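Local coordinates for cyclopenase asqI (Emericella nidulans, PDB 5YY3), which catalyses the zinc-dependent ring contraction of 4'-methoxycyclopenin to 4'-methoxyviridicatin, with loss of methyl isocyanate, in aspoquinolone biosynthesis, at residues 61-66 against 106-111. Sequence-based numbering, arbitrary orientation.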
ATOM      1  N   PHE A  61     -41.766  17.350  -5.891  1.00 44.93           N
ATOM      2  CA  PHE A  61     -40.396  16.951  -5.560  1.00 40.82           C
ATOM      3  C   PHE A  61     -39.492  16.780  -6.779  1.00 42.87           C
ATOM      4  O   PHE A  61     -38.265  16.786  -6.654  1.00 38.32           O
ATOM      5  CB  PHE A  61     -40.418  15.660  -4.751  1.00 37.84           C
ATOM      6  CG  PHE A  61     -40.563  15.886  -3.282  1.00 35.26           C
ATOM      7  CD1 PHE A  61     -41.795  16.207  -2.740  1.00 33.46           C
ATOM      8  CD2 PHE A  61     -39.468  15.797  -2.447  1.00 31.18           C
ATOM      9  CE1 PHE A  61     -41.937  16.425  -1.379  1.00 33.32           C
ATOM     10  CE2 PHE A  61     -39.595  16.015  -1.092  1.00 37.95           C
ATOM     11  CZ  PHE A  61     -40.838  16.334  -0.549  1.00 34.89           C
ATOM     12  N   ALA A  62     -40.099  16.643  -7.956  1.00 44.26           N
ATOM     13  CA  ALA A  62     -39.340  16.478  -9.192  1.00 42.19           C
ATOM     14  C   ALA A  62     -38.990  17.812  -9.855  1.00 45.30           C
ATOM     15  O   ALA A  62     -38.181  17.858 -10.790  1.00 45.32           O
ATOM     16  CB  ALA A  62     -40.119  15.603 -10.166  1.00 45.89           C
ATOM     17  N   LEU A  63     -39.598  18.896  -9.384  1.00 41.55           N
ATOM     18  CA  LEU A  63     -39.435  20.184 -10.044  1.00 43.54           C
ATOM     19  C   LEU A  63     -37.992  20.689 -10.051  1.00 46.89           C
ATOM     20  O   LEU A  63     -37.385  20.871  -8.995  1.00 43.94           O
ATOM     21  CB  LEU A  63     -40.341  21.220  -9.393  1.00 47.95           C
ATOM     22  CG  LEU A  63     -41.808  21.083  -9.794  1.00 48.29           C
ATOM     23  CD1 LEU A  63     -42.650  22.134  -9.093  1.00 38.73           C
ATOM     24  CD2 LEU A  63     -41.942  21.196 -11.314  1.00 47.79           C
ATOM     25  N   PRO A  64     -37.446  20.934 -11.253  1.00 47.49           N
ATOM     26  CA  PRO A  64     -36.070  21.408 -11.435  1.00 44.24           C
ATOM     27  C   PRO A  64     -35.904  22.898 -11.130  1.00 46.97           C
ATOM     28  O   PRO A  64     -36.787  23.705 -11.436  1.00 50.83           O
ATOM     29  CB  PRO A  64     -35.813  21.134 -12.918  1.00 47.73           C
ATOM     30  CG  PRO A  64     -37.162  21.348 -13.548  1.00 46.69           C
ATOM     31  CD  PRO A  64     -38.160  20.819 -12.539  1.00 43.62           C
ATOM     32  N   VAL A  65     -34.776  23.261 -10.531  1.00 47.52           N
ATOM     33  CA  VAL A  65     -34.461  24.668 -10.326  1.00 47.39           C
ATOM     34  C   VAL A  65     -34.083  25.293 -11.659  1.00 48.28           C
ATOM     35  O   VAL A  65     -33.181  24.813 -12.340  1.00 49.79           O
ATOM     36  CB  VAL A  65     -33.300  24.862  -9.321  1.00 44.37           C
ATOM     37  CG1 VAL A  65     -32.772  26.301  -9.379  1.00 42.04           C
ATOM     38  CG2 VAL A  65     -33.747  24.485  -7.909  1.00 38.35           C
ATOM     39  N   GLN A  66     -34.771  26.368 -12.031  1.00 53.47           N
ATOM     40  CA  GLN A  66     -34.491  27.039 -13.296  1.00 52.04           C
ATOM     41  C   GLN A  66     -33.858  28.403 -13.048  1.00 52.12           C
ATOM     42  O   GLN A  66     -33.800  28.864 -11.909  1.00 53.53           O
ATOM     43  CB  GLN A  66     -35.771  27.161 -14.124  1.00 50.57           C
ATOM     44  CG  GLN A  66     -36.451  25.820 -14.364  1.00 52.84           C
ATOM     45  CD  GLN A  66     -37.718  25.938 -15.187  1.00 58.61           C
ATOM     46  OE1 GLN A  66     -38.728  26.488 -14.729  1.00 58.72           O
ATOM     47  NE2 GLN A  66     -37.683  25.400 -16.403  1.00 60.07           N
ATOM     48  N   GLU A 106     -49.528  26.850  -5.739  1.00 45.21           N
ATOM     49  CA  GLU A 106     -49.692  28.287  -5.862  1.00 46.09           C
ATOM     50  C   GLU A 106     -48.346  28.989  -5.765  1.00 45.12           C
ATOM     51  O   GLU A 106     -47.969  29.759  -6.648  1.00 49.76           O
ATOM     52  CB  GLU A 106     -50.643  28.773  -4.779  1.00 43.47           C
ATOM     53  CG  GLU A 106     -50.920  30.242  -4.773  1.00 56.04           C
ATOM     54  CD  GLU A 106     -51.949  30.586  -3.730  1.00 60.95           C
ATOM     55  OE1 GLU A 106     -51.556  30.926  -2.586  1.00 64.14           O
ATOM     56  OE2 GLU A 106     -53.156  30.465  -4.045  1.00 64.02           O
ATOM     57  N   LEU A 107     -47.618  28.696  -4.694  1.00 44.40           N
ATOM     58  CA  LEU A 107     -46.304  29.284  -4.468  1.00 42.78           C
ATOM     59  C   LEU A 107     -45.339  28.922  -5.592  1.00 44.09           C
ATOM     60  O   LEU A 107     -44.540  29.752  -6.026  1.00 44.95           O
ATOM     61  CB  LEU A 107     -45.754  28.831  -3.114  1.00 40.96           C
ATOM     62  CG  LEU A 107     -46.547  29.287  -1.889  1.00 42.29           C
ATOM     63  CD1 LEU A 107     -46.078  28.563  -0.644  1.00 37.42           C
ATOM     64  CD2 LEU A 107     -46.424  30.795  -1.710  1.00 38.16           C
ATOM     65  N   LEU A 108     -45.429  27.684  -6.076  1.00 47.48           N
ATOM     66  CA  LEU A 108     -44.565  27.213  -7.166  1.00 45.49           C
ATOM     67  C   LEU A 108     -44.766  28.008  -8.456  1.00 48.61           C
ATOM     68  O   LEU A 108     -43.788  28.408  -9.110  1.00 47.26           O
ATOM     69  CB  LEU A 108     -44.794  25.718  -7.423  1.00 42.56           C
ATOM     70  CG  LEU A 108     -44.082  24.832  -6.400  1.00 42.75           C
ATOM     71  CD1 LEU A 108     -44.638  23.424  -6.422  1.00 41.81           C
ATOM     72  CD2 LEU A 108     -42.571  24.844  -6.641  1.00 34.98           C
ATOM     73  N   GLU A 109     -46.023  28.249  -8.824  1.00 47.89           N
ATOM     74  CA  GLU A 109     -46.271  29.031 -10.033  1.00 56.08           C
ATOM     75  C   GLU A 109     -46.001  30.518  -9.792  1.00 49.68           C
ATOM     76  O   GLU A 109     -45.836  31.270 -10.750  1.00 50.28           O
ATOM     77  CB  GLU A 109     -47.686  28.808 -10.571  1.00 57.75           C
ATOM     78  CG  GLU A 109     -47.775  27.533 -11.412  1.00 70.52           C
ATOM     79  CD  GLU A 109     -48.983  27.492 -12.333  1.00 82.63           C
ATOM     80  OE1 GLU A 109     -50.041  26.975 -11.906  1.00 86.08           O
ATOM     81  OE2 GLU A 109     -48.870  27.967 -13.489  1.00 82.92           O
ATOM     82  N   GLU A 110     -45.918  30.929  -8.523  1.00 46.02           N
ATOM     83  CA  GLU A 110     -45.341  32.237  -8.174  1.00 44.86           C
ATOM     84  C   GLU A 110     -43.802  32.217  -8.204  1.00 46.72           C
ATOM     85  O   GLU A 110     -43.152  33.175  -7.768  1.00 42.61           O
ATOM     86  CB  GLU A 110     -45.813  32.698  -6.797  1.00 46.28           C
ATOM     87  CG  GLU A 110     -47.293  33.000  -6.704  1.00 53.39           C
ATOM     88  CD  GLU A 110     -47.704  33.466  -5.317  1.00 57.42           C
ATOM     89  OE1 GLU A 110     -46.834  33.970  -4.566  1.00 55.02           O
ATOM     90  OE2 GLU A 110     -48.900  33.315  -4.981  1.00 58.25           O
ATOM     91  N   ARG A 111     -43.241  31.102  -8.686  1.00 49.11           N
ATOM     92  CA  ARG A 111     -41.799  30.940  -8.949  1.00 50.26           C
ATOM     93  C   ARG A 111     -40.910  30.887  -7.693  1.00 42.78           C
ATOM     94  O   ARG A 111     -39.740  31.248  -7.739  1.00 42.78           O
ATOM     95  CB  ARG A 111     -41.301  32.052  -9.891  1.00 47.98           C
ATOM     96  CG  ARG A 111     -42.031  32.093 -11.227  1.00 43.91           C
ATOM     97  CD  ARG A 111     -42.043  30.716 -11.888  1.00 50.27           C
ATOM     98  NE  ARG A 111     -40.740  30.355 -12.445  1.00 50.79           N
ATOM     99  CZ  ARG A 111     -40.459  29.164 -12.968  1.00 50.83           C
ATOM    100  NH1 ARG A 111     -41.387  28.217 -12.995  1.00 53.89           N
ATOM    101  NH2 ARG A 111     -39.248  28.916 -13.455  1.00 55.42           N
TER
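Arg111 NH2 donates to the side-chain oxygen of the Gln66 amide, with 2.8 Å between NH2 and Gln66 OE1 and an almost straight N-H...O angle of 173°. The oxygen meets the edge of the guanidinium and lies practically in its plane, whereas the donor stands 33° off the plane of the amide carbonyl. The amide and guanidinium planes are 59° apart. Arg111 NH1 is the more distant nitrogen, 3.6 Å from Gln66 OE1. The same NH2 forms a salt bridge with Asp68 OD1, two residues further along the same loop, so a carboxylate and an amide share one arginine nitrogen and together restrict how the guanidinium can turn. Arg111 reaches them by bending at chi2 and chi3, which brings its guanidinium to the loop at Gln66 although its CB does not aim there; Gln66 comes out to meet it with CG and CD extended.

One turn back along the chain from Arg111, Leu108 meets Leu63 tip to tip. A single methyl, Leu63 CD1, fits against both branches of its partner, at 3.6 Å from Leu108 CD1 and 3.7 Å from Leu108 CD2. Helix 114-127 borders this small apolar contact, with Pro114 touching Leu63 and Met117 touching Leu108, and Arg118 NH2 bonds to Leu63 O. The whole interface is modest and superficial, burying 151 Å², and lies away from the zinc site.

Arg111, with positive phi, is the C-prime residue of a Schellman motif closing helix 97-109, in which Arg111 N bonds to Leu108 O; its side chain ties that helix C-terminus to the loop between helices 53-61 and 77-92.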